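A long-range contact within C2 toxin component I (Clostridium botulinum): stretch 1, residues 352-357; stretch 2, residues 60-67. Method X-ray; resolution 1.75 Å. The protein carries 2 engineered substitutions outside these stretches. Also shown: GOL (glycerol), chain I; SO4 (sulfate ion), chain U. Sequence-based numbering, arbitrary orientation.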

# COMPACT_ATOMS: atom_id res chain seq x y z
N LYS A 352 4.09 7.19 -10.45
CA LYS A 352 5.32 6.70 -9.91
C LYS A 352 5.46 7.05 -8.43
O LYS A 352 5.32 8.24 -8.08
CB LYS A 352 6.53 7.28 -10.68
CG LYS A 352 6.65 6.77 -12.09
CD LYS A 352 8.01 7.14 -12.67
CE LYS A 352 7.98 8.53 -13.13
NZ LYS A 352 9.10 8.83 -14.14
N SER A 353 5.70 6.05 -7.57
CA SER A 353 5.80 6.35 -6.13
C SER A 353 7.01 7.20 -5.79
O SER A 353 6.97 7.92 -4.77
CB SER A 353 5.86 5.11 -5.24
OG SER A 353 7.09 4.43 -5.39
N THR A 354 8.10 7.08 -6.56
CA THR A 354 9.38 7.65 -6.08
C THR A 354 10.21 8.27 -7.21
O THR A 354 11.31 7.81 -7.51
CB THR A 354 10.20 6.57 -5.35
OG1 THR A 354 9.34 5.90 -4.41
CG2 THR A 354 11.38 7.26 -4.54
N PRO A 355 9.71 9.35 -7.80
CA PRO A 355 10.55 10.03 -8.78
C PRO A 355 11.82 10.50 -8.04
O PRO A 355 11.72 10.94 -6.90
CB PRO A 355 9.70 11.22 -9.19
CG PRO A 355 8.32 10.90 -8.81
CD PRO A 355 8.42 10.04 -7.57
N SER A 356 13.02 10.38 -8.66
CA SER A 356 14.27 10.70 -7.98
C SER A 356 14.27 12.04 -7.28
O SER A 356 14.82 12.20 -6.15
CB SER A 356 15.41 10.70 -9.03
OG SER A 356 15.88 9.38 -9.08
N SER A 357 13.70 13.03 -7.93
CA SER A 357 13.77 14.38 -7.36
C SER A 357 12.94 14.51 -6.06
O SER A 357 13.16 15.41 -5.25
CB SER A 357 13.41 15.40 -8.40
OG SER A 357 12.03 15.42 -8.49
C1 GOL I . 13.53 8.52 -11.16
O1 GOL I . 14.52 7.46 -11.32
C2 GOL I . 13.05 9.21 -12.42
O2 GOL I . 11.74 8.91 -12.61
C3 GOL I . 12.85 10.63 -12.12
O3 GOL I . 11.47 10.72 -11.98
S SO4 U . 19.15 6.34 -14.01
O1 SO4 U . 20.21 5.63 -13.29
O2 SO4 U . 18.04 5.48 -14.48
O3 SO4 U . 18.60 7.37 -13.11
O4 SO4 U . 19.72 7.01 -15.19
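Stretch 2 (60-67) ILFSSLTA

How does stretch 2 approach stretch 1? Its contacts run in the same order along both stretches: Leu61 and Phe62 lie by Ser353, Phe62 to Ser64 by Thr354, and Thr66 by Ser356. The backbones come closest in the middle, where the CA atoms of Ser64 and Thr354 are 4.9 Å apart. Ile60 stays out of reach.

What holds the beginning of the stretch? Leu61 contributes its backbone rather than its side chain, whose end leads away: Ser353 OG donates a hydrogen bond to Leu61 O at 2.8 Å. Ser353 OG in turn accepts from Thr354 OG1 at 2.9 Å, so a short chain of hydrogen bonds ends on the Leu61 carbonyl. Next comes Phe62, with phi/psi of -122/34; its ring meets Ser353 obliquely, CD1 lying 3.8 Å from Ser353 CB, while its backbone C is 3.2 Å from Thr354 OG1.

How does the chain pass Thr354? Ser63 and Ser64 are extended, with psi near 150°. The CA-to-CB bond of Ser63 points away, and Ser63 N lies 3.6 Å from Thr354 OG1. At Ser64 the methyl CG2 of Thr354 packs 3.4 Å from Ser64 N, and Ser64 CA makes a CA-H...O contact of 3.4 Å with Thr354 O. Ser64 OG faces another task, capping the helix that follows by accepting from Ala67 N at 2.9 Å.

What happens once the helix begins? Contact becomes looser and partly solvent-mediated. A water accepts from Leu65 N at 3.0 Å and donates to Thr354 O at 2.8 Å, bridging the two backbones. The CA-to-CB bond of Thr66 points toward stretch 1, and Thr66 OG1 lies 3.4 Å from Ser356 OG; glycerol O1 donates to Thr66 OG1 at 3.1 Å and weakly to Ser356 OG at 3.2 Å. Ala67 makes no contact with stretch 1.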

# COMPACT_ATOMS: atom_id res chain seq x y z
N ILE A 60 11.63 -1.54 -1.43
CA ILE A 60 11.92 -1.32 -2.86
C ILE A 60 10.79 -0.80 -3.70
O ILE A 60 11.05 -0.17 -4.72
CB ILE A 60 12.59 -2.55 -3.51
CG1 ILE A 60 11.60 -3.73 -3.49
CG2 ILE A 60 13.93 -2.90 -2.73
CD1 ILE A 60 12.22 -5.06 -3.91
N LEU A 61 9.52 -1.01 -3.26
CA LEU A 61 8.37 -0.44 -4.01
C LEU A 61 8.36 1.10 -3.89
O LEU A 61 7.70 1.81 -4.66
CB LEU A 61 7.05 -0.96 -3.41
CG LEU A 61 6.93 -2.50 -3.33
CD1 LEU A 61 5.50 -2.75 -2.65
CD2 LEU A 61 6.97 -3.05 -4.70
N PHE A 62 9.06 1.61 -2.84
CA PHE A 62 9.06 3.04 -2.47
C PHE A 62 10.49 3.59 -2.47
O PHE A 62 10.85 4.43 -1.64
CB PHE A 62 8.38 3.24 -1.10
CG PHE A 62 6.95 2.70 -1.09
CD1 PHE A 62 5.93 3.32 -1.85
CD2 PHE A 62 6.69 1.47 -0.44
CE1 PHE A 62 4.59 2.72 -1.87
CE2 PHE A 62 5.40 0.89 -0.50
CZ PHE A 62 4.39 1.52 -1.19
N SER A 63 11.30 3.06 -3.40
CA SER A 63 12.63 3.56 -3.69
C SER A 63 12.69 3.88 -5.17
O SER A 63 11.97 3.27 -5.99
CB SER A 63 13.67 2.50 -3.33
OG SER A 63 13.58 2.13 -1.95
N SER A 64 13.51 4.87 -5.55
CA SER A 64 13.56 5.29 -6.96
C SER A 64 14.10 4.17 -7.90
O SER A 64 14.93 3.34 -7.48
CB SER A 64 14.45 6.54 -7.17
OG SER A 64 15.82 6.17 -7.03
N LEU A 65 13.71 4.21 -9.18
CA LEU A 65 14.26 3.27 -10.18
C LEU A 65 15.79 3.43 -10.28
O LEU A 65 16.51 2.44 -10.44
CB LEU A 65 13.54 3.42 -11.56
CG LEU A 65 12.00 3.30 -11.35
CD1 LEU A 65 11.18 3.70 -12.60
CD2 LEU A 65 11.60 1.93 -10.94
N THR A 66 16.29 4.66 -10.12
CA THR A 66 17.75 4.88 -10.00
C THR A 66 18.39 4.06 -8.88
O THR A 66 19.41 3.39 -9.08
CB THR A 66 18.05 6.37 -9.79
OG1 THR A 66 17.59 7.07 -10.94
CG2 THR A 66 19.57 6.60 -9.69
N ALA A 67 17.75 4.08 -7.71
CA ALA A 67 18.28 3.38 -6.56
C ALA A 67 18.20 1.86 -6.81
O ALA A 67 19.11 1.12 -6.45
CB ALA A 67 17.47 3.75 -5.31
O HOH W 1 11.79 6.41 -9.86